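Local coordinates for protein xylan esterase 1 (Thermoanaerobacterium sp. 'JW/SL YS485', PDB 3FCY) that probably removes acetyl groups from xylan and from cephalosporin C as a carbohydrate esterase of family CE7 with an alpha/beta-hydrolase fold, at residues A[196-199]-A[200-203]; A[262-265]-A[266-269]. One frame throughout, in Å; residues are numbered along the deposited sequence.

Contacts 1 and 2 come in series along the chain, residues 196-203 first and 262-269 later, with their centres 45 Å apart and on opposite sides of the chain's centre. The nearest atoms are about 32 Å apart, so neither can touch the other. Contact 1 turns the chain from strand 197-198 into strand 202-207, a central member of the mixed sheet, close to the bound calcium ion. Contact 2 shares no element with it: it joins helix 251-260 to helix 267-274 at the surface and reaches a second subunit. The turn of contact 1 thus feeds the sheet of the alpha/beta-hydrolase fold, while the loop of contact 2 lies at a subunit boundary.

Contact 1. Residues A[196-199]-A[200-203]; sequences EVDE and DRVG
The carboxylate of D198, first residue of a type I beta turn, binds two later residues of that turn, one through each oxygen. D198 OD1 accepts a hydrogen bond from the N of D200 at 2.9 Å, an Asx turn nested in the beta turn, met on the anti side and 18° out of the carboxylate plane. OD2 forms a salt bridge with R201, its NE standing 3.1 Å from D198 OD2. The two flat groups are almost perpendicular: OD2 lies at the guanidinium edge, near that plane, whereas NE approaches from above the carboxylate. Side-chain conformation accounts for this reach: CG of D198 is anti to the backbone N (chi1 -178°), and the R201 chain runs extended from CG to NE, which lays its CD against the carboxylate, 3.5 Å from D198 OD2. In the backbone, the N of R201 bonds to the O of D198 (2.9 Å, N-H...O angle 161°), closing the beta turn. This turn leads into strand 202-207 and so to S208, the predicted nucleophile, on the probable nucleophile elbow of the alpha/beta-hydrolase fold. With an alanine in place of D198 both acceptors go, so the N of D200 and the NE of R201 would probably lose their mates here, leaving the turn to its backbone bond and R201 to its other partners. V197 CG1 packs on V202 CG2 at 3.9 Å, the two side chains crossing at about a right angle. A water whose oxygen is 3.0 Å from V202 N accepts from it and donates to E199 O. Farther out, the C-terminal tail positions R201: NH1 bonds to L344 O and NH2 to S346 OG. Those two residues flank Y345, a calcium ligand, in sequence, and the R201 side chain is about 6 Å from the ion.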
# COMPACT_ATOMS: atom_id res chain seq x y z
N GLU A 196 36.59 24.22 28.35
CA GLU A 196 35.45 24.17 29.28
C GLU A 196 34.95 22.74 29.54
O GLU A 196 34.02 22.54 30.32
CB GLU A 196 34.28 25.01 28.76
CG GLU A 196 33.37 24.31 27.73
CD GLU A 196 33.95 24.26 26.33
OE1 GLU A 196 35.14 24.60 26.16
OE2 GLU A 196 33.21 23.87 25.39
N VAL A 197 35.58 21.77 28.90
CA VAL A 197 35.16 20.38 29.05
C VAL A 197 36.03 19.51 29.96
O VAL A 197 37.25 19.44 29.78
CB VAL A 197 35.07 19.69 27.67
CG1 VAL A 197 34.71 18.22 27.85
CG2 VAL A 197 34.04 20.39 26.79
N ASP A 198 35.40 18.84 30.92
CA ASP A 198 36.10 17.92 31.81
C ASP A 198 36.18 16.64 30.99
O ASP A 198 35.16 16.00 30.73
CB ASP A 198 35.29 17.67 33.08
CG ASP A 198 36.00 16.77 34.07
OD1 ASP A 198 36.63 15.78 33.63
OD2 ASP A 198 35.93 17.03 35.29
N GLU A 199 37.39 16.26 30.59
CA GLU A 199 37.58 15.08 29.76
C GLU A 199 37.06 13.76 30.33
O GLU A 199 36.93 12.78 29.59
CB GLU A 199 39.06 14.92 29.40
CG GLU A 199 39.92 14.29 30.47
CD GLU A 199 41.34 14.03 29.99
OE1 GLU A 199 42.09 15.02 29.82
OE2 GLU A 199 41.68 12.85 29.76
N ASP A 200 36.75 13.73 31.62
CA ASP A 200 36.24 12.51 32.24
C ASP A 200 34.72 12.53 32.38
O ASP A 200 34.13 11.62 32.96
CB ASP A 200 36.84 12.30 33.64
CG ASP A 200 38.32 11.98 33.59
OD1 ASP A 200 38.76 11.26 32.67
OD2 ASP A 200 39.05 12.44 34.50
N ARG A 201 34.08 13.57 31.85
CA ARG A 201 32.62 13.70 31.93
C ARG A 201 32.01 13.93 30.55
O ARG A 201 31.27 14.89 30.33
CB ARG A 201 32.26 14.85 32.88
CG ARG A 201 32.86 14.73 34.29
CD ARG A 201 32.55 15.96 35.15
NE ARG A 201 33.29 15.97 36.41
CZ ARG A 201 32.90 15.37 37.54
NH1 ARG A 201 31.76 14.70 37.59
NH2 ARG A 201 33.67 15.45 38.62
N VAL A 202 32.32 13.04 29.60
CA VAL A 202 31.80 13.15 28.24
C VAL A 202 30.88 11.99 27.89
O VAL A 202 31.22 10.83 28.11
CB VAL A 202 32.94 13.22 27.19
CG1 VAL A 202 32.37 13.21 25.78
CG2 VAL A 202 33.78 14.47 27.40
N GLY A 203 29.71 12.32 27.33
CA GLY A 203 28.76 11.30 26.93
C GLY A 203 28.42 11.43 25.46
O GLY A 203 28.57 12.51 24.87
O HOH W 1 34.64 11.14 29.36

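Contact 2. Residues A[262-265]-A[266-269]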
# COMPACT_ATOMS: atom_id res chain seq x y z
N PRO A 262 24.81 -12.29 -7.19
CA PRO A 262 23.45 -12.83 -7.25
C PRO A 262 23.24 -14.23 -6.70
O PRO A 262 22.19 -14.52 -6.12
CB PRO A 262 23.10 -12.72 -8.73
CG PRO A 262 24.42 -12.86 -9.40
CD PRO A 262 25.29 -11.98 -8.54
N ARG A 263 24.22 -15.12 -6.86
CA ARG A 263 24.05 -16.47 -6.34
C ARG A 263 24.79 -16.69 -5.03
O ARG A 263 24.94 -17.83 -4.57
CB ARG A 263 24.48 -17.50 -7.39
CG ARG A 263 23.61 -17.45 -8.65
CD ARG A 263 23.62 -18.76 -9.42
NE ARG A 263 24.97 -19.21 -9.73
CZ ARG A 263 25.86 -18.50 -10.42
NH1 ARG A 263 25.55 -17.29 -10.86
NH2 ARG A 263 27.07 -19.00 -10.66
N HIS A 264 25.23 -15.60 -4.42
CA HIS A 264 25.93 -15.63 -3.14
C HIS A 264 27.15 -16.53 -3.07
O HIS A 264 27.33 -17.28 -2.11
CB HIS A 264 24.94 -16.02 -2.03
CG HIS A 264 24.00 -14.92 -1.65
ND1 HIS A 264 23.76 -14.56 -0.34
CD2 HIS A 264 23.26 -14.08 -2.41
CE1 HIS A 264 22.91 -13.55 -0.31
NE2 HIS A 264 22.59 -13.24 -1.56
N GLU A 265 28.01 -16.44 -4.08
CA GLU A 265 29.22 -17.24 -4.12
C GLU A 265 30.30 -16.63 -3.23
O GLU A 265 31.29 -17.29 -2.91
CB GLU A 265 29.72 -17.34 -5.57
CG GLU A 265 28.82 -18.19 -6.46
CD GLU A 265 29.28 -18.22 -7.90
OE1 GLU A 265 28.81 -19.11 -8.65
OE2 GLU A 265 30.10 -17.36 -8.29
N ARG A 266 30.10 -15.38 -2.83
CA ARG A 266 31.07 -14.69 -1.97
C ARG A 266 30.40 -14.20 -0.68
O ARG A 266 30.88 -13.28 -0.03
CB ARG A 266 31.68 -13.50 -2.71
CG ARG A 266 32.34 -13.87 -4.03
CD ARG A 266 32.96 -12.67 -4.72
NE ARG A 266 31.96 -11.67 -5.12
CZ ARG A 266 31.85 -10.46 -4.58
NH1 ARG A 266 32.67 -10.09 -3.61
NH2 ARG A 266 30.94 -9.61 -5.04
N GLU A 267 29.30 -14.84 -0.32
CA GLU A 267 28.53 -14.48 0.87
C GLU A 267 29.35 -14.34 2.15
O GLU A 267 29.32 -13.28 2.79
CB GLU A 267 27.41 -15.49 1.09
CG GLU A 267 26.52 -15.17 2.28
CD GLU A 267 25.37 -16.13 2.39
OE1 GLU A 267 24.55 -16.18 1.45
OE2 GLU A 267 25.28 -16.84 3.42
N ASN A 268 30.06 -15.39 2.53
CA ASN A 268 30.85 -15.34 3.76
C ASN A 268 31.90 -14.24 3.74
O ASN A 268 32.13 -13.57 4.75
CB ASN A 268 31.53 -16.69 4.04
CG ASN A 268 32.23 -16.72 5.38
OD1 ASN A 268 31.62 -16.44 6.42
ND2 ASN A 268 33.51 -17.05 5.38
N GLU A 269 32.54 -14.03 2.60
CA GLU A 269 33.56 -12.99 2.49
C GLU A 269 32.93 -11.61 2.60
O GLU A 269 33.51 -10.69 3.17
CB GLU A 269 34.30 -13.09 1.15
CG GLU A 269 34.97 -14.42 0.88
CD GLU A 269 35.82 -14.38 -0.37
OE1 GLU A 269 35.32 -13.88 -1.41
OE2 GLU A 269 36.97 -14.85 -0.33
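H264 and E267 join the loop to the helix that follows it through one short side-chain bond. Along E267, CB lies 3.7 Å from the O of H264 and 4.0 Å from the CB of the same histidine. CG is anti to the backbone N (chi1 -178°), which directs the E267 chain toward the ND1 edge of the imidazole, the two side chains crossing at a slant, and brings CG within 3.9 Å of H264 ND1. CD of E267 then stands in the ring plane, at its edge, 3.5 Å from H264 ND1. At the tip, E267 OE1 accepts a hydrogen bond from H264 ND1 at 2.5 Å, with an N-H...O angle of 157°. The donor reaches OE1 on its anti side, while ring and carboxylate planes are 89° apart, so the carboxylate stands across the ring edge. R266 is the N-cap residue of helix 267-274, and D261 receives its backbone N and that of E265, fixing the approach to the helix. The H264 ring stacks on F257 and also meets W241, whereas its other nitrogen, NE2, bonds to D324 of a second subunit. Within the loop, R263 NH2 pairs with E265 OE1 at 2.7 Å in a salt bridge. With a carboxylate at each imidazole nitrogen, one from its own chain and one across the subunit boundary, H264 has its ring rotation fixed and would probably favour the doubly protonated, positively charged form.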